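Succinoglycan biosynthesis protein (Bacillus cereus ATCC 14579, PDB 2QGM) is of unproven function but belongs to the erythromycin esterase family and may act as a hydrolase, possibly in succinoglycan biosynthesis. Local coordinates at residues M104-F109 with K300-A305; A74-L79 with H289-Q294; K173-G178 with S207-I212. All coordinates share one frame; numbering follows the deposited sequence.

In the fold
Contacts 1 and 2 meet in the core of the chain, with centres about 6 Å apart. Contact 1 pairs strand 108-111 with strand 301-304. Contact 2 sets strand 76-79, the other neighbour of 301-304 in the same mixed sheet, against helix 276-297, which leads into 301-304. Gln294 of contact 2 is hydrogen-bonded to Thr301 of contact 1, and Phe106 of contact 1 packs on Val77 of contact 2. Contact 3, between the loops at 173-178 and 207-212, lies about 26 Å from contact 1 and 25 Å from contact 2, centre to centre. Its nearest atoms are about 10 Å from contact 1 and about 8 Å from contact 2, and it touches neither.

Contact 1: residues M104-F109 with K300-A305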
HETATM    1  N   MSE A 104     -12.691   6.496 -13.178  1.00 19.08           N
HETATM    2  CA  MSE A 104     -11.701   5.811 -13.999  1.00 17.50           C
HETATM    3  C   MSE A 104     -11.765   4.286 -14.029  1.00 17.96           C
HETATM    4  O   MSE A 104     -10.846   3.629 -14.519  1.00 17.42           O
HETATM    5  CB  MSE A 104     -10.298   6.266 -13.583  1.00 19.09           C
HETATM    6  CG  MSE A 104     -10.031   7.730 -13.885  1.00 21.57           C
HETATM    7 SE   MSE A 104      -8.188   8.199 -13.632  1.00 28.78          SE
HETATM    8  CE  MSE A 104      -7.437   7.209 -15.113  1.00 24.68           C
ATOM      9  N   GLY A 105     -12.845   3.725 -13.500  1.00 17.19           N
ATOM     10  CA  GLY A 105     -13.012   2.283 -13.514  1.00 17.37           C
ATOM     11  C   GLY A 105     -12.048   1.434 -12.706  1.00 17.10           C
ATOM     12  O   GLY A 105     -11.741   0.315 -13.112  1.00 17.59           O
ATOM     13  N   PHE A 106     -11.546   1.950 -11.585  1.00 14.08           N
ATOM     14  CA  PHE A 106     -10.661   1.145 -10.756  1.00 14.68           C
ATOM     15  C   PHE A 106     -11.563   0.297  -9.868  1.00 14.87           C
ATOM     16  O   PHE A 106     -12.573   0.780  -9.359  1.00 15.51           O
ATOM     17  CB  PHE A 106      -9.705   2.040  -9.963  1.00 11.50           C
ATOM     18  CG  PHE A 106      -8.482   2.436 -10.748  1.00 13.10           C
ATOM     19  CD1 PHE A 106      -7.291   1.730 -10.608  1.00 12.61           C
ATOM     20  CD2 PHE A 106      -8.544   3.472 -11.680  1.00 14.29           C
ATOM     21  CE1 PHE A 106      -6.169   2.050 -11.391  1.00 15.42           C
ATOM     22  CE2 PHE A 106      -7.435   3.807 -12.470  1.00 15.51           C
ATOM     23  CZ  PHE A 106      -6.247   3.093 -12.325  1.00 14.37           C
ATOM     24  N   THR A 107     -11.202  -0.970  -9.692  1.00 13.79           N
ATOM     25  CA  THR A 107     -12.045  -1.899  -8.943  1.00 14.90           C
ATOM     26  C   THR A 107     -11.378  -2.732  -7.857  1.00 14.04           C
ATOM     27  O   THR A 107     -12.037  -3.200  -6.930  1.00 16.75           O
ATOM     28  CB  THR A 107     -12.713  -2.858  -9.926  1.00 16.24           C
ATOM     29  OG1 THR A 107     -11.703  -3.442 -10.760  1.00 17.96           O
ATOM     30  CG2 THR A 107     -13.713  -2.109 -10.808  1.00 18.36           C
ATOM     31  N   ASN A 108     -10.075  -2.936  -7.975  1.00 13.29           N
ATOM     32  CA  ASN A 108      -9.353  -3.729  -6.978  1.00 14.65           C
ATOM     33  C   ASN A 108      -8.598  -2.818  -6.029  1.00 14.69           C
ATOM     34  O   ASN A 108      -7.753  -2.027  -6.453  1.00 15.86           O
ATOM     35  CB  ASN A 108      -8.357  -4.664  -7.667  1.00 14.37           C
ATOM     36  CG  ASN A 108      -9.011  -5.528  -8.718  1.00 17.14           C
ATOM     37  OD1 ASN A 108      -8.523  -5.638  -9.844  1.00 18.26           O
ATOM     38  ND2 ASN A 108     -10.123  -6.155  -8.356  1.00 14.40           N
ATOM     39  N   PHE A 109      -8.901  -2.923  -4.741  1.00 13.08           N
ATOM     40  CA  PHE A 109      -8.213  -2.105  -3.762  1.00 13.81           C
ATOM     41  C   PHE A 109      -7.277  -3.015  -2.970  1.00 15.80           C
ATOM     42  O   PHE A 109      -7.721  -3.762  -2.090  1.00 15.44           O
ATOM     43  CB  PHE A 109      -9.219  -1.429  -2.829  1.00 12.74           C
ATOM     44  CG  PHE A 109      -8.588  -0.497  -1.838  1.00 13.56           C
ATOM     45  CD1 PHE A 109      -8.093   0.744  -2.239  1.00 12.18           C
ATOM     46  CD2 PHE A 109      -8.438  -0.883  -0.504  1.00 12.79           C
ATOM     47  CE1 PHE A 109      -7.453   1.589  -1.327  1.00 14.32           C
ATOM     48  CE2 PHE A 109      -7.800  -0.047   0.410  1.00 15.72           C
ATOM     49  CZ  PHE A 109      -7.305   1.189   0.002  1.00 13.26           C
ATOM     50  N   LYS A 300      -9.275  -2.526 -12.896  1.00 15.63           N
ATOM     51  CA  LYS A 300      -8.017  -1.822 -12.669  1.00 16.50           C
ATOM     52  C   LYS A 300      -7.673  -1.921 -11.188  1.00 14.64           C
ATOM     53  O   LYS A 300      -8.559  -2.047 -10.344  1.00 14.45           O
ATOM     54  CB  LYS A 300      -8.134  -0.358 -13.092  1.00 17.70           C
ATOM     55  CG  LYS A 300      -8.421  -0.158 -14.570  1.00 19.68           C
ATOM     56  CD  LYS A 300      -8.555   1.328 -14.864  1.00 19.69           C
ATOM     57  CE  LYS A 300      -8.740   1.600 -16.337  1.00 20.88           C
ATOM     58  NZ  LYS A 300      -9.031   3.042 -16.554  1.00 16.95           N
ATOM     59  N   THR A 301      -6.379  -1.845 -10.883  1.00 13.47           N
ATOM     60  CA  THR A 301      -5.892  -1.998  -9.517  1.00 13.79           C
ATOM     61  C   THR A 301      -5.176  -0.833  -8.864  1.00 12.87           C
ATOM     62  O   THR A 301      -4.297  -0.200  -9.445  1.00 12.45           O
ATOM     63  CB  THR A 301      -4.950  -3.203  -9.433  1.00 13.45           C
ATOM     64  OG1 THR A 301      -5.637  -4.351  -9.929  1.00 13.07           O
ATOM     65  CG2 THR A 301      -4.514  -3.454  -7.994  1.00 16.59           C
HETATM   66  N   MSE A 302      -5.567  -0.574  -7.623  1.00 12.17           N
HETATM   67  CA  MSE A 302      -4.977   0.484  -6.824  1.00 13.52           C
HETATM   68  C   MSE A 302      -4.150  -0.169  -5.722  1.00 14.31           C
HETATM   69  O   MSE A 302      -4.607  -1.109  -5.076  1.00 14.47           O
HETATM   70  CB  MSE A 302      -6.067   1.336  -6.183  1.00 14.84           C
HETATM   71  CG  MSE A 302      -6.996   2.052  -7.164  1.00 13.70           C
HETATM   72 SE   MSE A 302      -8.587   2.723  -6.251  1.00 23.80          SE
HETATM   73  CE  MSE A 302      -9.517   1.045  -6.116  1.00 13.46           C
ATOM     74  N   VAL A 303      -2.931   0.315  -5.520  1.00 12.88           N
ATOM     75  CA  VAL A 303      -2.075  -0.211  -4.465  1.00 14.08           C
ATOM     76  C   VAL A 303      -1.872   0.901  -3.431  1.00 12.76           C
ATOM     77  O   VAL A 303      -1.238   1.922  -3.701  1.00 13.66           O
ATOM     78  CB  VAL A 303      -0.710  -0.678  -5.013  1.00 14.89           C
ATOM     79  CG1 VAL A 303       0.204  -1.131  -3.861  1.00 14.75           C
ATOM     80  CG2 VAL A 303      -0.930  -1.822  -5.991  1.00 16.51           C
ATOM     81  N   TRP A 304      -2.454   0.696  -2.257  1.00 13.62           N
ATOM     82  CA  TRP A 304      -2.365   1.652  -1.158  1.00 13.84           C
ATOM     83  C   TRP A 304      -1.279   1.171  -0.208  1.00 13.13           C
ATOM     84  O   TRP A 304      -1.389   0.090   0.375  1.00 12.81           O
ATOM     85  CB  TRP A 304      -3.709   1.718  -0.425  1.00 15.32           C
ATOM     86  CG  TRP A 304      -3.726   2.578   0.813  1.00 16.88           C
ATOM     87  CD1 TRP A 304      -2.941   2.446   1.921  1.00 17.39           C
ATOM     88  CD2 TRP A 304      -4.638   3.650   1.094  1.00 16.91           C
ATOM     89  NE1 TRP A 304      -3.314   3.366   2.879  1.00 18.38           N
ATOM     90  CE2 TRP A 304      -4.353   4.116   2.393  1.00 17.67           C
ATOM     91  CE3 TRP A 304      -5.672   4.260   0.370  1.00 16.95           C
ATOM     92  CZ2 TRP A 304      -5.064   5.165   2.990  1.00 18.10           C
ATOM     93  CZ3 TRP A 304      -6.380   5.302   0.961  1.00 15.49           C
ATOM     94  CH2 TRP A 304      -6.072   5.743   2.259  1.00 18.98           C
ATOM     95  N   ALA A 305      -0.230   1.966  -0.043  1.00 12.31           N
ATOM     96  CA  ALA A 305       0.864   1.572   0.840  1.00 11.49           C
ATOM     97  C   ALA A 305       1.716   2.787   1.133  1.00 13.80           C
ATOM     98  O   ALA A 305       1.437   3.874   0.643  1.00 13.76           O
ATOM     99  CB  ALA A 305       1.706   0.491   0.162  1.00 15.40           C
TER
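Backbone hydrogen bonds pair the start of strand 108-111 with strand 301-304. Lys300 O takes two donors, Thr107 N and Asn108 N. Asn108 N lies 2.9 Å from Lys300 O, nearly along the C=O axis. Thr107 N approaches the same oxygen from above the carbonyl plane. Two residues beyond Lys300, Met302 N reaches Asn108 O at 2.9 Å in an almost straight bond. Thr107 OG1, held between its own backbone N and carbonyl carbon, accepts a weak bond from Lys300 N.

A second polar link lies at the helix end. Gly105, with positive phi, follows helix 87-104. The Lys300 chain is extended beyond CG and carries NZ to 2.8 Å from Met104 O, within the carbonyl plane. This C-terminal carbonyl would probably suit a positive charge.

These are neighbouring parallel strands in the central mixed sheet. Asn108 and Thr301 point to one face, where Gln294 of helix 276-297 bonds Thr301. Phe109 and Met302 point to the other, which helix 87-104 covers at Met302.

Apolar packing fills in around the strand entry. The Phe106 ring crosses the lysine chain at about a right angle, and Lys300 CB sits over one face in a CH-pi contact, 3.6 Å from the Phe106 ring centroid. Thr301 O lies at the edge of this ring. Selenomethionine Met302 makes an oblique Met-aromatic contact, its SE 5.4 Å from the Phe106 ring centroid. Met302 CG packs 3.5 Å from Phe106 CD1. A bend at chi3 (-77°) turns Met302 CE to 4.1 Å from Phe109 CB. The Phe109 CG is anti to its backbone N (chi1 -176°), and its CZ meets Trp304 CE3 at 3.5 Å. The Phe109 and Trp304 six-membered rings are oblique, their planes 68° apart.

Contact 2: residues A74-L79 with H289-Q294; sequences AQYVGL and HAMWAQ
Tyr76 CG is anti to its carbonyl carbon, and the ring reaches from strand 76-79 to helix 276-297. Gln294 answers from the helix with CG anti to its backbone N (chi1 177°). A bend at chi2 (60°) then turns its amide toward Gln75, just ahead of strand 76-79. The phenol tip therefore meets the aliphatic base of the glutamine, not its amide. Tyr76 OH lies 3.0 Å from Gln294 CB and 3.1 Å from Gln294 CG, a tight fit. The ring and amide planes are steeply inclined, and the two side chains cross obliquely. Selenomethionine Met291, one turn earlier, brings its CG to 3.6 Å from Tyr76 OH. Ala290 O lies near the plane of the ring at its edge, 3.9 Å from Tyr76 CE2.

Gln75 is extended beyond CG and crosses Gln294 at about a right angle. Gln75 NE2 stays 4.0 Å from Gln294 NE2.

The strand and helix axes approach to 10.8 Å, with 139° between their directions. The helix thus packs across one face of the central sheet. Helix 324-332 also touches this site, with Leu332 against both Tyr76 and Met291.

No hydrogen bond joins the two segments, so the contact rests on van der Waals packing. The Gln294 amide is satisfied elsewhere: OE1 bonds Thr301 OG1, and NE2 bonds Gly299 O. Those two bonds hold the amide in its rotation and probably also steady the methylenes against which the buried tyrosine packs.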
ATOM      1  N   ALA A  74      -3.337   3.376 -17.666  1.00 19.51           N
ATOM      2  CA  ALA A  74      -2.574   2.477 -16.810  1.00 19.22           C
ATOM      3  C   ALA A  74      -3.539   1.632 -15.981  1.00 18.84           C
ATOM      4  O   ALA A  74      -4.526   2.153 -15.449  1.00 17.69           O
ATOM      5  CB  ALA A  74      -1.658   3.281 -15.893  1.00 20.00           C
ATOM      6  N   GLN A  75      -3.263   0.332 -15.867  1.00 17.41           N
ATOM      7  CA  GLN A  75      -4.131  -0.559 -15.090  1.00 16.79           C
ATOM      8  C   GLN A  75      -3.722  -0.695 -13.618  1.00 15.77           C
ATOM      9  O   GLN A  75      -4.479  -1.243 -12.821  1.00 14.42           O
ATOM     10  CB  GLN A  75      -4.181  -1.949 -15.729  1.00 17.82           C
ATOM     11  CG  GLN A  75      -4.724  -1.986 -17.154  1.00 21.06           C
ATOM     12  CD  GLN A  75      -4.728  -3.396 -17.710  1.00 21.18           C
ATOM     13  OE1 GLN A  75      -3.710  -4.084 -17.680  1.00 23.45           O
ATOM     14  NE2 GLN A  75      -5.876  -3.835 -18.222  1.00 24.28           N
ATOM     15  N   TYR A  76      -2.529  -0.217 -13.266  1.00 14.46           N
ATOM     16  CA  TYR A  76      -2.064  -0.277 -11.878  1.00 14.29           C
ATOM     17  C   TYR A  76      -1.624   1.094 -11.391  1.00 14.47           C
ATOM     18  O   TYR A  76      -0.808   1.756 -12.038  1.00 14.65           O
ATOM     19  CB  TYR A  76      -0.870  -1.214 -11.710  1.00 14.01           C
ATOM     20  CG  TYR A  76      -1.144  -2.665 -11.993  1.00 15.90           C
ATOM     21  CD1 TYR A  76      -1.228  -3.133 -13.300  1.00 16.05           C
ATOM     22  CD2 TYR A  76      -1.249  -3.586 -10.956  1.00 14.38           C
ATOM     23  CE1 TYR A  76      -1.398  -4.485 -13.570  1.00 16.81           C
ATOM     24  CE2 TYR A  76      -1.417  -4.949 -11.213  1.00 13.59           C
ATOM     25  CZ  TYR A  76      -1.483  -5.389 -12.525  1.00 16.43           C
ATOM     26  OH  TYR A  76      -1.577  -6.734 -12.811  1.00 16.28           O
ATOM     27  N   VAL A  77      -2.157   1.527 -10.252  1.00 14.82           N
ATOM     28  CA  VAL A  77      -1.772   2.822  -9.694  1.00 14.58           C
ATOM     29  C   VAL A  77      -1.327   2.668  -8.245  1.00 16.40           C
ATOM     30  O   VAL A  77      -2.078   2.158  -7.413  1.00 16.56           O
ATOM     31  CB  VAL A  77      -2.938   3.851  -9.749  1.00 15.87           C
ATOM     32  CG1 VAL A  77      -2.585   5.092  -8.930  1.00 19.18           C
ATOM     33  CG2 VAL A  77      -3.218   4.260 -11.187  1.00 16.35           C
ATOM     34  N   GLY A  78      -0.103   3.105  -7.948  1.00 15.89           N
ATOM     35  CA  GLY A  78       0.400   3.031  -6.587  1.00 15.39           C
ATOM     36  C   GLY A  78       0.100   4.348  -5.903  1.00 16.46           C
ATOM     37  O   GLY A  78       0.415   5.404  -6.444  1.00 18.45           O
ATOM     38  N   LEU A  79      -0.513   4.292  -4.723  1.00 15.37           N
ATOM     39  CA  LEU A  79      -0.878   5.493  -3.976  1.00 15.37           C
ATOM     40  C   LEU A  79      -0.144   5.511  -2.642  1.00 15.44           C
ATOM     41  O   LEU A  79      -0.553   4.848  -1.689  1.00 15.36           O
ATOM     42  CB  LEU A  79      -2.388   5.515  -3.716  1.00 16.53           C
ATOM     43  CG  LEU A  79      -3.324   5.330  -4.911  1.00 20.43           C
ATOM     44  CD1 LEU A  79      -4.743   5.068  -4.410  1.00 20.00           C
ATOM     45  CD2 LEU A  79      -3.279   6.569  -5.799  1.00 20.31           C
ATOM     46  N   HIS A 289       0.815 -10.328  -5.017  1.00 16.85           N
ATOM     47  CA  HIS A 289      -0.580 -10.215  -4.619  1.00 14.95           C
ATOM     48  C   HIS A 289      -1.320  -9.131  -5.393  1.00 14.63           C
ATOM     49  O   HIS A 289      -2.470  -9.328  -5.788  1.00 15.22           O
ATOM     50  CB  HIS A 289      -0.681  -9.978  -3.114  1.00 15.54           C
ATOM     51  CG  HIS A 289      -0.514 -11.229  -2.306  1.00 14.64           C
ATOM     52  ND1 HIS A 289      -0.133 -11.217  -0.981  1.00 14.41           N
ATOM     53  CD2 HIS A 289      -0.692 -12.531  -2.633  1.00 15.96           C
ATOM     54  CE1 HIS A 289      -0.084 -12.456  -0.528  1.00 16.18           C
ATOM     55  NE2 HIS A 289      -0.418 -13.274  -1.509  1.00 14.84           N
ATOM     56  N   ALA A 290      -0.664  -8.001  -5.630  1.00 15.85           N
ATOM     57  CA  ALA A 290      -1.297  -6.917  -6.377  1.00 15.42           C
ATOM     58  C   ALA A 290      -1.646  -7.371  -7.797  1.00 15.00           C
ATOM     59  O   ALA A 290      -2.741  -7.098  -8.299  1.00 14.75           O
ATOM     60  CB  ALA A 290      -0.379  -5.722  -6.425  1.00 15.13           C
HETATM   61  N   MSE A 291      -0.706  -8.063  -8.439  1.00 16.81           N
HETATM   62  CA  MSE A 291      -0.917  -8.563  -9.789  1.00 16.62           C
HETATM   63  C   MSE A 291      -1.902  -9.718  -9.805  1.00 14.85           C
HETATM   64  O   MSE A 291      -2.629  -9.897 -10.775  1.00 16.79           O
HETATM   65  CB  MSE A 291       0.426  -8.956 -10.412  1.00 17.81           C
HETATM   66  CG  MSE A 291       1.244  -7.709 -10.734  1.00 17.91           C
HETATM   67 SE   MSE A 291       2.964  -7.994 -11.568  1.00 28.21          SE
HETATM   68  CE  MSE A 291       2.370  -8.842 -13.206  1.00 21.02           C
ATOM     69  N   TRP A 292      -1.942 -10.499  -8.731  1.00 15.47           N
ATOM     70  CA  TRP A 292      -2.891 -11.599  -8.676  1.00 15.57           C
ATOM     71  C   TRP A 292      -4.307 -11.011  -8.706  1.00 14.05           C
ATOM     72  O   TRP A 292      -5.203 -11.548  -9.345  1.00 14.41           O
ATOM     73  CB  TRP A 292      -2.711 -12.421  -7.398  1.00 17.28           C
ATOM     74  CG  TRP A 292      -3.879 -13.317  -7.124  1.00 16.14           C
ATOM     75  CD1 TRP A 292      -4.119 -14.549  -7.661  1.00 17.39           C
ATOM     76  CD2 TRP A 292      -4.999 -13.016  -6.287  1.00 15.92           C
ATOM     77  NE1 TRP A 292      -5.324 -15.035  -7.209  1.00 18.35           N
ATOM     78  CE2 TRP A 292      -5.889 -14.108  -6.362  1.00 19.85           C
ATOM     79  CE3 TRP A 292      -5.343 -11.922  -5.478  1.00 19.09           C
ATOM     80  CZ2 TRP A 292      -7.102 -14.144  -5.663  1.00 19.10           C
ATOM     81  CZ3 TRP A 292      -6.547 -11.955  -4.781  1.00 20.64           C
ATOM     82  CH2 TRP A 292      -7.412 -13.060  -4.880  1.00 19.26           C
ATOM     83  N   ALA A 293      -4.496  -9.897  -8.009  1.00 17.10           N
ATOM     84  CA  ALA A 293      -5.799  -9.267  -7.955  1.00 16.39           C
ATOM     85  C   ALA A 293      -6.245  -8.800  -9.338  1.00 15.28           C
ATOM     86  O   ALA A 293      -7.403  -8.986  -9.726  1.00 16.30           O
ATOM     87  CB  ALA A 293      -5.773  -8.089  -6.995  1.00 17.60           C
ATOM     88  N   GLN A 294      -5.324  -8.190 -10.073  1.00 15.58           N
ATOM     89  CA  GLN A 294      -5.626  -7.678 -11.404  1.00 15.91           C
ATOM     90  C   GLN A 294      -5.957  -8.799 -12.380  1.00 17.69           C
ATOM     91  O   GLN A 294      -6.950  -8.734 -13.099  1.00 19.06           O
ATOM     92  CB  GLN A 294      -4.438  -6.884 -11.945  1.00 16.55           C
ATOM     93  CG  GLN A 294      -4.624  -6.360 -13.359  1.00 17.71           C
ATOM     94  CD  GLN A 294      -5.816  -5.431 -13.496  1.00 19.25           C
ATOM     95  OE1 GLN A 294      -6.123  -4.650 -12.594  1.00 19.11           O
ATOM     96  NE2 GLN A 294      -6.487  -5.507 -14.636  1.00 19.69           N
TER

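Contact 3: residues K173-G178 with S207-I212; sequences KALDQG and SFTGSI
Here the loop before helix 177-190 packs against the loop that leads into helix 212-215. Asp176 is the N-cap of helix 177-190, and its OD1 also bonds Ser179 OG. Ser211 is the N-cap of helix 212-215, its OG weakly bonded to Glu214 N.

Between the loops, Leu175 and Thr209 are joined by a pair of hydrogen bonds. Leu175 N donates to Thr209 O at 2.8 Å in a nearly straight bond (172° at the hydrogen), from above the carbonyl plane. Thr209 OG1 donates back to Leu175 O at 2.9 Å, in the carbonyl plane and on a lone pair. The hydroxyl reaches it from the crowded position between the threonine's own backbone N and carbonyl carbon (chi1 57°). That leaves Thr209 CG2 alongside the leucine, 3.8 Å from Leu175 CD1. Phe180 and Phe266 touch both side chains.

Further along, Ala174 CB packs 3.3 Å from Gly210 O. A water bridges the far end: it donates to Lys173 O at 2.7 Å and accepts from Ile212 N. Ile212 CG1 lies 3.6 Å from Lys173 O.

The contact itself is a backbone and threonine-hydroxyl pairing of two connections, each ending in the side-chain N-cap typical of a helix start.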
ATOM      1  N   LYS A 173       2.431 -10.205   7.392  1.00 18.02           N
ATOM      2  CA  LYS A 173       3.107 -10.051   8.677  1.00 17.79           C
ATOM      3  C   LYS A 173       2.525 -10.999   9.721  1.00 18.59           C
ATOM      4  O   LYS A 173       3.037 -11.100  10.836  1.00 19.53           O
ATOM      5  CB  LYS A 173       3.021  -8.603   9.151  1.00 17.07           C
ATOM      6  CG  LYS A 173       3.680  -7.634   8.187  1.00 21.32           C
ATOM      7  CD  LYS A 173       3.776  -6.242   8.760  1.00 24.65           C
ATOM      8  CE  LYS A 173       2.404  -5.673   9.041  1.00 28.84           C
ATOM      9  NZ  LYS A 173       2.496  -4.248   9.461  1.00 32.37           N
ATOM     10  N   ALA A 174       1.471 -11.712   9.330  1.00 18.29           N
ATOM     11  CA  ALA A 174       0.799 -12.675  10.192  1.00 19.49           C
ATOM     12  C   ALA A 174      -0.255 -13.445   9.396  1.00 20.71           C
ATOM     13  O   ALA A 174      -0.762 -12.956   8.383  1.00 19.08           O
ATOM     14  CB  ALA A 174       0.128 -11.960  11.362  1.00 22.21           C
ATOM     15  N   LEU A 175      -0.563 -14.659   9.843  1.00 18.73           N
ATOM     16  CA  LEU A 175      -1.600 -15.459   9.200  1.00 20.31           C
ATOM     17  C   LEU A 175      -2.586 -15.796  10.302  1.00 20.44           C
ATOM     18  O   LEU A 175      -2.258 -16.529  11.233  1.00 19.01           O
ATOM     19  CB  LEU A 175      -1.023 -16.744   8.606  1.00 20.42           C
ATOM     20  CG  LEU A 175      -0.064 -16.602   7.424  1.00 20.65           C
ATOM     21  CD1 LEU A 175       0.534 -17.964   7.105  1.00 20.82           C
ATOM     22  CD2 LEU A 175      -0.806 -16.037   6.227  1.00 20.90           C
ATOM     23  N   ASP A 176      -3.786 -15.237  10.205  1.00 21.53           N
ATOM     24  CA  ASP A 176      -4.823 -15.460  11.200  1.00 23.05           C
ATOM     25  C   ASP A 176      -5.521 -16.799  10.987  1.00 23.37           C
ATOM     26  O   ASP A 176      -5.383 -17.425   9.938  1.00 22.62           O
ATOM     27  CB  ASP A 176      -5.853 -14.334  11.126  1.00 25.30           C
ATOM     28  CG  ASP A 176      -6.710 -14.416   9.880  1.00 28.29           C
ATOM     29  OD1 ASP A 176      -6.143 -14.593   8.785  1.00 27.25           O
ATOM     30  OD2 ASP A 176      -7.948 -14.304  10.003  1.00 32.74           O
ATOM     31  N   GLN A 177      -6.270 -17.234  11.996  1.00 21.85           N
ATOM     32  CA  GLN A 177      -6.997 -18.497  11.926  1.00 23.76           C
ATOM     33  C   GLN A 177      -8.006 -18.447  10.777  1.00 20.93           C
ATOM     34  O   GLN A 177      -8.296 -19.463  10.143  1.00 20.22           O
ATOM     35  CB  GLN A 177      -7.714 -18.752  13.255  1.00 26.57           C
ATOM     36  CG  GLN A 177      -8.404 -20.100  13.368  1.00 31.67           C
ATOM     37  CD  GLN A 177      -7.456 -21.267  13.167  1.00 34.37           C
ATOM     38  OE1 GLN A 177      -6.353 -21.286  13.714  1.00 34.85           O
ATOM     39  NE2 GLN A 177      -7.879 -22.246  12.373  1.00 36.12           N
ATOM     40  N   GLY A 178      -8.535 -17.257  10.521  1.00 19.03           N
ATOM     41  CA  GLY A 178      -9.495 -17.091   9.444  1.00 18.42           C
ATOM     42  C   GLY A 178      -8.922 -17.531   8.104  1.00 17.80           C
ATOM     43  O   GLY A 178      -9.646 -18.059   7.263  1.00 17.09           O
ATOM     44  N   SER A 207      -0.304 -22.631  14.535  1.00 22.26           N
ATOM     45  CA  SER A 207      -0.113 -22.157  15.906  1.00 23.28           C
ATOM     46  C   SER A 207       1.068 -21.202  16.030  1.00 22.99           C
ATOM     47  O   SER A 207       1.245 -20.561  17.071  1.00 21.73           O
ATOM     48  CB  SER A 207       0.113 -23.332  16.867  1.00 23.02           C
ATOM     49  OG  SER A 207      -1.115 -23.823  17.380  1.00 27.01           O
ATOM     50  N   PHE A 208       1.859 -21.098  14.963  1.00 22.86           N
ATOM     51  CA  PHE A 208       3.050 -20.250  14.949  1.00 23.59           C
ATOM     52  C   PHE A 208       3.047 -19.082  13.963  1.00 23.97           C
ATOM     53  O   PHE A 208       4.080 -18.430  13.775  1.00 23.35           O
ATOM     54  CB  PHE A 208       4.291 -21.111  14.667  1.00 25.15           C
ATOM     55  CG  PHE A 208       4.507 -22.214  15.670  1.00 26.55           C
ATOM     56  CD1 PHE A 208       3.984 -23.490  15.459  1.00 25.45           C
ATOM     57  CD2 PHE A 208       5.198 -21.961  16.846  1.00 27.62           C
ATOM     58  CE1 PHE A 208       4.147 -24.501  16.416  1.00 28.47           C
ATOM     59  CE2 PHE A 208       5.369 -22.962  17.811  1.00 28.56           C
ATOM     60  CZ  PHE A 208       4.842 -24.230  17.595  1.00 27.46           C
ATOM     61  N   THR A 209       1.910 -18.800  13.336  1.00 22.01           N
ATOM     62  CA  THR A 209       1.854 -17.714  12.355  1.00 22.16           C
ATOM     63  C   THR A 209       1.257 -16.408  12.867  1.00 22.78           C
ATOM     64  O   THR A 209       0.979 -15.504  12.081  1.00 23.91           O
ATOM     65  CB  THR A 209       1.067 -18.148  11.100  1.00 21.26           C
ATOM     66  OG1 THR A 209      -0.253 -18.580  11.473  1.00 18.05           O
ATOM     67  CG2 THR A 209       1.782 -19.291  10.402  1.00 19.67           C
ATOM     68  N   GLY A 210       1.089 -16.303  14.180  1.00 25.02           N
ATOM     69  CA  GLY A 210       0.527 -15.099  14.773  1.00 24.25           C
ATOM     70  C   GLY A 210       1.279 -13.808  14.494  1.00 23.61           C
ATOM     71  O   GLY A 210       0.697 -12.722  14.543  1.00 23.67           O
ATOM     72  N   SER A 211       2.574 -13.921  14.209  1.00 22.27           N
ATOM     73  CA  SER A 211       3.417 -12.771  13.905  1.00 21.87           C
ATOM     74  C   SER A 211       4.752 -13.276  13.373  1.00 21.87           C
ATOM     75  O   SER A 211       5.101 -14.449  13.560  1.00 20.45           O
ATOM     76  CB  SER A 211       3.642 -11.910  15.154  1.00 25.50           C
ATOM     77  OG  SER A 211       4.404 -12.598  16.136  1.00 25.09           O
ATOM     78  N   ILE A 212       5.496 -12.396  12.709  1.00 22.04           N
ATOM     79  CA  ILE A 212       6.800 -12.754  12.154  1.00 24.28           C
ATOM     80  C   ILE A 212       7.729 -13.158  13.293  1.00 25.10           C
ATOM     81  O   ILE A 212       8.463 -14.144  13.197  1.00 24.35           O
ATOM     82  CB  ILE A 212       7.445 -11.562  11.421  1.00 24.34           C
ATOM     83  CG1 ILE A 212       6.550 -11.100  10.273  1.00 24.43           C
ATOM     84  CG2 ILE A 212       8.792 -11.963  10.862  1.00 24.01           C
ATOM     85  CD1 ILE A 212       6.272 -12.167   9.249  1.00 27.65           C
TER
HETATM   86  O   HOH W   1       4.242  -9.655  12.806  1.00 26.89           O